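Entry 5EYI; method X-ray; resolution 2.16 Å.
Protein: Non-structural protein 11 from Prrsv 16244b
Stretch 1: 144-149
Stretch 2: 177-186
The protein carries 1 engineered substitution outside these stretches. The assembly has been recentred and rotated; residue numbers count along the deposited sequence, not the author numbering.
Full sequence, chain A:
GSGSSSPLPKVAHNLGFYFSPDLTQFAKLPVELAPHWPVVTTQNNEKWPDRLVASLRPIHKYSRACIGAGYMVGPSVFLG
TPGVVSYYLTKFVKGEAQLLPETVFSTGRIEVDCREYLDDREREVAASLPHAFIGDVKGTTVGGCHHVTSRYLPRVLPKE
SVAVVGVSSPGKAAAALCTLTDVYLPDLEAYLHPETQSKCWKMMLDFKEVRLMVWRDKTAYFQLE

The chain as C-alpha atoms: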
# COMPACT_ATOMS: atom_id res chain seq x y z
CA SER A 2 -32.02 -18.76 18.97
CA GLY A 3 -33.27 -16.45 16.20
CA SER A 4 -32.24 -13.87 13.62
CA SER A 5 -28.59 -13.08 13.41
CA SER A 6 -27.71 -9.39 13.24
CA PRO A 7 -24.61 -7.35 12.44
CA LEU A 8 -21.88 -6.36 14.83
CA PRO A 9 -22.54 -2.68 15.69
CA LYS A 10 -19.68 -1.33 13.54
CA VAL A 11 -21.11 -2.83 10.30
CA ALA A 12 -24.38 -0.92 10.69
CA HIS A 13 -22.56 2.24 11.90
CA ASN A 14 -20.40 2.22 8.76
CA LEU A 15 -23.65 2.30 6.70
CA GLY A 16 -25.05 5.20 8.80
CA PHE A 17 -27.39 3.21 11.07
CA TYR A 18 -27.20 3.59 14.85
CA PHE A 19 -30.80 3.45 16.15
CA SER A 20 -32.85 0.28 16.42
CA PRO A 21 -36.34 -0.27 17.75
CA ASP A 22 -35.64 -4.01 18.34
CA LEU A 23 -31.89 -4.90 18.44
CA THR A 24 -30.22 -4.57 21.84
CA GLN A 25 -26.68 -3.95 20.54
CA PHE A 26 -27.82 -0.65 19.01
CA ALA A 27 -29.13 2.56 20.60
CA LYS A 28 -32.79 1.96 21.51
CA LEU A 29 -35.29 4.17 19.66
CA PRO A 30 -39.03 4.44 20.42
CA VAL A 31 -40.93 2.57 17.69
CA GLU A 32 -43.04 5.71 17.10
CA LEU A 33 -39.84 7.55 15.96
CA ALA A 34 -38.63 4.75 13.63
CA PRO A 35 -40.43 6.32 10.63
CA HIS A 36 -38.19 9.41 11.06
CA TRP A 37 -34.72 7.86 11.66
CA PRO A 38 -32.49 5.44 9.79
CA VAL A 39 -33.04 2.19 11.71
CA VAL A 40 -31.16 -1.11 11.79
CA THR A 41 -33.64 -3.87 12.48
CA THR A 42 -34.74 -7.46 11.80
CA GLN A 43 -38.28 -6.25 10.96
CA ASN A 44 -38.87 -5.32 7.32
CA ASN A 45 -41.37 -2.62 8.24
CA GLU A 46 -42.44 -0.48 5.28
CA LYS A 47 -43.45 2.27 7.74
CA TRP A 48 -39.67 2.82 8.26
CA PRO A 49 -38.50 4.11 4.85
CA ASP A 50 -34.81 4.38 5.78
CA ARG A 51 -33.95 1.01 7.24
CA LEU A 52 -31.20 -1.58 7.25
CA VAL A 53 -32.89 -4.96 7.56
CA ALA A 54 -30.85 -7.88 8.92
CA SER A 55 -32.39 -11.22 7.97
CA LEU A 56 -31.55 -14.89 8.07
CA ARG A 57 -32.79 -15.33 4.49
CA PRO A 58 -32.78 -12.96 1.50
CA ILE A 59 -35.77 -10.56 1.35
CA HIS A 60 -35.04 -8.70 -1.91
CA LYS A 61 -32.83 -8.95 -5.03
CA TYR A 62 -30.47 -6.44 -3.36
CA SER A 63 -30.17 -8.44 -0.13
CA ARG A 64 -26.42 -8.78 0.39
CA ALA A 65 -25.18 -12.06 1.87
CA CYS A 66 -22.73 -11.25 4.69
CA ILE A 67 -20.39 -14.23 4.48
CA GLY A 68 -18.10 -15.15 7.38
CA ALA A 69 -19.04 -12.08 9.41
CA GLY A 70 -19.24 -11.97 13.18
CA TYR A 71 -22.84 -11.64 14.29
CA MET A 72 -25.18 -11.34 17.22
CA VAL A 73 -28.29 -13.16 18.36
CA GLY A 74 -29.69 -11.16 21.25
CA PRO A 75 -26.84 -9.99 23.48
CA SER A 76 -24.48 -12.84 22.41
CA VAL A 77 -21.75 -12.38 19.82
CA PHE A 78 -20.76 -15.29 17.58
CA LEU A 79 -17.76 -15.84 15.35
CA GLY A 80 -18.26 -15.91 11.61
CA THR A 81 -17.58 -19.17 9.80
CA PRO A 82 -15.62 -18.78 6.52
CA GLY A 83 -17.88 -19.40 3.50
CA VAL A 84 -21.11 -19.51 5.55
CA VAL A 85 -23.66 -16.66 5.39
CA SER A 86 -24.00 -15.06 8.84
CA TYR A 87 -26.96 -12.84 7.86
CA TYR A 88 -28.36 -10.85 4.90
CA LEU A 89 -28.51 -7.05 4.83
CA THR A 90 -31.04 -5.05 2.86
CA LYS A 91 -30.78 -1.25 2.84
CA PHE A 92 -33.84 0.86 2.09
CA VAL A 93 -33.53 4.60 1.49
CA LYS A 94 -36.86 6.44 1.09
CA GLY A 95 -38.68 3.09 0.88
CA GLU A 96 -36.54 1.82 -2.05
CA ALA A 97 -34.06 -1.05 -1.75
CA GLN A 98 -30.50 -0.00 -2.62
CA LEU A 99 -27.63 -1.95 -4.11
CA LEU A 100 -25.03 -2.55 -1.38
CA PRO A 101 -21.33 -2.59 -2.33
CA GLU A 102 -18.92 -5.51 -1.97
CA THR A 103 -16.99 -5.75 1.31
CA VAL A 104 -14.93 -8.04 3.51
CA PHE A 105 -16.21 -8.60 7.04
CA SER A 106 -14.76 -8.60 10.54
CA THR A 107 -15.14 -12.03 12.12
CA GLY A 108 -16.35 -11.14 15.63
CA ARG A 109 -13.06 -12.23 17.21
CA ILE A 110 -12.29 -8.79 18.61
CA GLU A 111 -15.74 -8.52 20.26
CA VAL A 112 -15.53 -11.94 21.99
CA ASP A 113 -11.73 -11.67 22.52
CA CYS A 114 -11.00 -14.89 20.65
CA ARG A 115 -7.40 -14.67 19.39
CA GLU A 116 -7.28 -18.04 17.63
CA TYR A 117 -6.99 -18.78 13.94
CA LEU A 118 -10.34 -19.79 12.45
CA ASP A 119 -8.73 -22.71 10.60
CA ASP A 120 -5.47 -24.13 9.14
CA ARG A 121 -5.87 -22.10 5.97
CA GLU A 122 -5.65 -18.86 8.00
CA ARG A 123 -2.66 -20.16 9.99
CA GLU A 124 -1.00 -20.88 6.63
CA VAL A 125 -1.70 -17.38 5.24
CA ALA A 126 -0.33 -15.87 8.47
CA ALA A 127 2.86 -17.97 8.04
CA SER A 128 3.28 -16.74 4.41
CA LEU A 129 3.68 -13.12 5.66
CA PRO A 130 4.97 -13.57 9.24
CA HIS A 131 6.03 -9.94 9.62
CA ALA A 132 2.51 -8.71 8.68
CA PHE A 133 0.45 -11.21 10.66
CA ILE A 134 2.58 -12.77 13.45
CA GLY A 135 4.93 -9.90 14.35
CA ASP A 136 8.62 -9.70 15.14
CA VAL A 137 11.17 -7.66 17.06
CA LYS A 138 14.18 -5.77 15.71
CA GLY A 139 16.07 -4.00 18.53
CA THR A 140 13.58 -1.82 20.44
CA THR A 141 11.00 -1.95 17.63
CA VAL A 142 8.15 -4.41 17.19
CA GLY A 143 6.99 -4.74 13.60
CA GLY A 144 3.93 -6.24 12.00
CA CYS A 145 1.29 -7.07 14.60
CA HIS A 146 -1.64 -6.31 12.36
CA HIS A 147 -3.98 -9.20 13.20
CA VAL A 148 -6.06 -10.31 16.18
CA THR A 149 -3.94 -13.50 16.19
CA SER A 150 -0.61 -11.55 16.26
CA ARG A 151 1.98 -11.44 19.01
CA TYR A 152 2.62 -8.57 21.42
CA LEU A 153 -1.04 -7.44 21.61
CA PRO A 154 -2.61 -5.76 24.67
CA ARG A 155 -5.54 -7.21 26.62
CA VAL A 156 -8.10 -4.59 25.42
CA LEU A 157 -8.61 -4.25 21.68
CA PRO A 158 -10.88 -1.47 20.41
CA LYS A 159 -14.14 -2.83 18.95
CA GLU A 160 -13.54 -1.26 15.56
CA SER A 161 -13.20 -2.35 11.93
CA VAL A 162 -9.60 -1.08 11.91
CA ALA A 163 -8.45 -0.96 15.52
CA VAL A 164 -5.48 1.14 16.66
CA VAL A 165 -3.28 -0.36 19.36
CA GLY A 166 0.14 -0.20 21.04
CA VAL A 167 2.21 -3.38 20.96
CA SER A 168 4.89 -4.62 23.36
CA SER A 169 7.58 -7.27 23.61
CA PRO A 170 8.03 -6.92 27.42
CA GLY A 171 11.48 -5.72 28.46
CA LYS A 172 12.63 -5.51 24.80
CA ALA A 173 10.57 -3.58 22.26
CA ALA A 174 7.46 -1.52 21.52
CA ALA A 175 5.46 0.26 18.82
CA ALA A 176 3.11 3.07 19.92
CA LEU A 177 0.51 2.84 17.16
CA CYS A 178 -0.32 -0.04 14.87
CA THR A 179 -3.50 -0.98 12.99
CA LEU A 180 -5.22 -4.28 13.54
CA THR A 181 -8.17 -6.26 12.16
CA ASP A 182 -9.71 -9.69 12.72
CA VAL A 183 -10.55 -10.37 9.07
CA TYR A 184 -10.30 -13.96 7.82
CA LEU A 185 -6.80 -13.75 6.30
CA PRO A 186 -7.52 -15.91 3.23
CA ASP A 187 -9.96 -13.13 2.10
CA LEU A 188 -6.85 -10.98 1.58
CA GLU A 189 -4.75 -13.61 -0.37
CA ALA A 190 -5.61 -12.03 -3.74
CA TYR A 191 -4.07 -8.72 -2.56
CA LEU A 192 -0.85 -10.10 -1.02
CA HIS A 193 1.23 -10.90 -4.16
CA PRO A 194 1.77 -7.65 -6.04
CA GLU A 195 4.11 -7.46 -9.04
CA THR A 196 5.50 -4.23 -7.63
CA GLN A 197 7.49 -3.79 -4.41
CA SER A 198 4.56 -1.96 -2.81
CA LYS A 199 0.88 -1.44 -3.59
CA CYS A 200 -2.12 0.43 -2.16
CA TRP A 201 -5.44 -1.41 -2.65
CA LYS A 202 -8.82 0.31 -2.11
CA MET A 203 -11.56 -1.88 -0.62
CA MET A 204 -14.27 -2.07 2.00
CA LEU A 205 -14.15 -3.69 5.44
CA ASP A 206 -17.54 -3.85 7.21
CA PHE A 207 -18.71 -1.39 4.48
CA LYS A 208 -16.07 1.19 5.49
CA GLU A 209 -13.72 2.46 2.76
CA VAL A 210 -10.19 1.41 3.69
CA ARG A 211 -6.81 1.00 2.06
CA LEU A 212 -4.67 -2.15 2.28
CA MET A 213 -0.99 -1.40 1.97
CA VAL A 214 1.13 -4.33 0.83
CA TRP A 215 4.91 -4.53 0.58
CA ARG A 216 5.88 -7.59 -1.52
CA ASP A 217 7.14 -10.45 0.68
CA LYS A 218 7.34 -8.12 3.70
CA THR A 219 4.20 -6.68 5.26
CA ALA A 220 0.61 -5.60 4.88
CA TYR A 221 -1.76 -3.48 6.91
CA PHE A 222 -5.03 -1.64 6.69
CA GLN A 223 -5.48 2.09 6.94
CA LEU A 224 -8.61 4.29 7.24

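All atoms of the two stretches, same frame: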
# COMPACT_ATOMS: atom_id res chain seq x y z
N GLY A 144 4.89 -5.33 12.60
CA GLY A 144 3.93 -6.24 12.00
C GLY A 144 2.98 -7.05 12.88
O GLY A 144 2.85 -8.26 12.72
N CYS A 145 2.29 -6.39 13.78
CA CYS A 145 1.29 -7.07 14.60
C CYS A 145 -0.07 -6.59 14.19
O CYS A 145 -0.77 -5.94 14.96
CB CYS A 145 1.57 -6.75 16.06
SG CYS A 145 3.16 -7.40 16.55
N HIS A 146 -0.45 -6.90 12.96
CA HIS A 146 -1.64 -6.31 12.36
C HIS A 146 -2.88 -7.21 12.37
O HIS A 146 -3.88 -6.88 11.74
CB HIS A 146 -1.32 -5.83 10.95
CG HIS A 146 -0.29 -4.74 10.91
ND1 HIS A 146 0.97 -4.93 10.41
CD2 HIS A 146 -0.34 -3.45 11.31
CE1 HIS A 146 1.65 -3.80 10.48
NE2 HIS A 146 0.88 -2.89 11.03
N HIS A 147 -2.85 -8.30 13.13
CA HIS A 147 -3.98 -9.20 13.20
C HIS A 147 -4.31 -9.56 14.65
O HIS A 147 -3.45 -9.52 15.52
CB HIS A 147 -3.72 -10.46 12.38
CG HIS A 147 -4.97 -11.18 11.98
ND1 HIS A 147 -5.28 -12.44 12.42
CD2 HIS A 147 -6.01 -10.79 11.20
CE1 HIS A 147 -6.45 -12.81 11.93
NE2 HIS A 147 -6.92 -11.83 11.18
N VAL A 148 -5.57 -9.92 14.87
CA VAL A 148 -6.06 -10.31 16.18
C VAL A 148 -5.34 -11.55 16.73
O VAL A 148 -5.35 -11.78 17.94
CB VAL A 148 -7.59 -10.56 16.14
CG1 VAL A 148 -7.91 -11.86 15.41
CG2 VAL A 148 -8.18 -10.55 17.55
N THR A 149 -4.75 -12.33 15.84
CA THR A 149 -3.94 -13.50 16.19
C THR A 149 -2.44 -13.18 16.39
O THR A 149 -1.67 -14.08 16.75
CB THR A 149 -4.08 -14.59 15.09
OG1 THR A 149 -3.63 -14.08 13.83
CG2 THR A 149 -5.53 -15.04 14.96
N LEU A 177 1.75 2.88 17.92
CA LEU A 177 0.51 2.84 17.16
C LEU A 177 0.64 1.85 16.02
O LEU A 177 1.55 1.96 15.21
CB LEU A 177 0.17 4.23 16.62
CG LEU A 177 -0.09 5.34 17.65
CD1 LEU A 177 -0.19 6.71 16.98
CD2 LEU A 177 -1.35 5.07 18.46
N CYS A 178 -0.27 0.88 15.97
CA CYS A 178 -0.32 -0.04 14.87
C CYS A 178 -1.76 -0.52 14.64
O CYS A 178 -2.53 -0.70 15.59
CB CYS A 178 0.70 -1.17 15.08
SG CYS A 178 0.09 -2.82 15.44
N THR A 179 -2.13 -0.66 13.37
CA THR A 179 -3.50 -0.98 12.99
C THR A 179 -3.70 -2.47 13.02
O THR A 179 -2.79 -3.24 12.75
CB THR A 179 -3.86 -0.46 11.59
OG1 THR A 179 -2.92 -0.95 10.63
CG2 THR A 179 -3.87 1.06 11.57
N LEU A 180 -4.92 -2.88 13.33
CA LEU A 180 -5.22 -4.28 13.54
C LEU A 180 -6.64 -4.58 13.08
O LEU A 180 -7.53 -3.75 13.27
CB LEU A 180 -5.07 -4.56 15.03
CG LEU A 180 -5.33 -5.96 15.58
CD1 LEU A 180 -4.44 -6.17 16.80
CD2 LEU A 180 -6.80 -6.19 15.92
N THR A 181 -6.83 -5.75 12.47
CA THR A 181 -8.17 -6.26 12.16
C THR A 181 -8.27 -7.71 12.61
O THR A 181 -7.27 -8.31 13.00
CB THR A 181 -8.49 -6.18 10.65
OG1 THR A 181 -7.76 -7.19 9.94
CG2 THR A 181 -8.14 -4.82 10.09
N ASP A 182 -9.49 -8.25 12.55
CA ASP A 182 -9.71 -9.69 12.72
C ASP A 182 -10.30 -10.36 11.48
O ASP A 182 -10.98 -11.39 11.59
CB ASP A 182 -10.56 -9.96 13.97
CG ASP A 182 -11.98 -9.49 13.84
OD1 ASP A 182 -12.41 -9.08 12.74
OD2 ASP A 182 -12.69 -9.56 14.87
N VAL A 183 -10.04 -9.79 10.30
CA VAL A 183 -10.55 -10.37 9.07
C VAL A 183 -9.95 -11.76 8.84
O VAL A 183 -8.80 -12.02 9.20
CB VAL A 183 -10.28 -9.49 7.82
CG1 VAL A 183 -10.86 -8.10 8.01
CG2 VAL A 183 -8.79 -9.41 7.50
N TYR A 184 -10.75 -12.63 8.23
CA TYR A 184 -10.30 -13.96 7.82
C TYR A 184 -9.21 -13.80 6.76
O TYR A 184 -9.50 -13.38 5.65
CB TYR A 184 -11.48 -14.75 7.26
CG TYR A 184 -11.16 -16.17 6.86
CD1 TYR A 184 -11.42 -16.63 5.57
CD2 TYR A 184 -10.58 -17.05 7.77
CE1 TYR A 184 -11.12 -17.94 5.21
CE2 TYR A 184 -10.29 -18.36 7.41
CZ TYR A 184 -10.57 -18.80 6.13
OH TYR A 184 -10.27 -20.09 5.77
N LEU A 185 -7.96 -14.10 7.13
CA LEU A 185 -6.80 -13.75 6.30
C LEU A 185 -6.81 -14.29 4.85
O LEU A 185 -6.27 -13.62 3.95
CB LEU A 185 -5.48 -14.14 6.98
CG LEU A 185 -5.11 -13.46 8.31
CD1 LEU A 185 -3.80 -14.04 8.84
CD2 LEU A 185 -4.97 -11.96 8.14
N PRO A 186 -7.41 -15.47 4.62
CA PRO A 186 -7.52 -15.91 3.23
C PRO A 186 -8.35 -14.99 2.32
O PRO A 186 -8.10 -14.98 1.12
CB PRO A 186 -8.12 -17.31 3.34
CG PRO A 186 -7.57 -17.80 4.64
CD PRO A 186 -7.65 -16.59 5.55
O HOH W 1 -5.22 -6.44 9.50

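A short irregular segment, 144-149, lies against the end of a strand and the loop that follows it, 177-186, joined by a single backbone bridge and by the ring of His 147, which reaches across to the loop. The bridge pairs His 147 with Thr 181, their CA atoms 5.2 Å apart, and two backbone hydrogen bonds flank it. Thr 181 N donates to His 146 O at 3.2 Å with a nearly straight N-H...O angle of 161°; Val 148 N returns a bond to Thr 181 O at 3.0 Å, but its angle of 133° makes it weak. Both polar backbone atoms of Thr 181 are thus used by the residues before and after His 147. CA-H...O contacts tighten the same path: Leu 180 CA lies 3.4 Å from His 146 O, and His 147 CA lies 3.4 Å from Thr 181 O. A water reinforces the join, donating to His 146 O at 2.6 Å and hydrogen-bonded to Thr 181 OG1 at 2.7 Å, so that His 146 O serves both a backbone amide and a solvent molecule.

More of His 147 is covered by the other stretch than of any other residue in its segment. Its CA-to-CB bond points away overall, yet the t rotamer at chi1 and the following chi2 of -116° bring the ring end back to the loop. There His 147 NE2 donates to Val 183 O at 2.7 Å, with the acceptor at the ring edge, near its plane. On the other nitrogen, His 147 ND1 and Thr 149 OG1 share a hydrogen bond of 2.7 Å within the segment, so both ring nitrogens are engaged and the ring is held from two sides. Leu 185, whose CA-to-CB bond points toward the segment, places CD2 over one ring face, 3.7 Å from the centroid of the His 147 ring and 25° off the normal, a CH-pi contact.

Apolar packing fills in around the bridge. Val 148 CG1 meets Asp 182 CB at 3.6 Å, while the carboxylate end of Asp 182 leads away and is hydrogen-bonded elsewhere in the structure. Val 148 CB also approaches Leu 180 CD2 at 4.4 Å. Farther back along the strand, Cys 178 points toward the segment, with its SG 4.2 Å from Cys 145 CB and, obliquely, 4.8 Å from the centroid of the His 146 ring. Together the two stretches bury 484 Å², counting both sides.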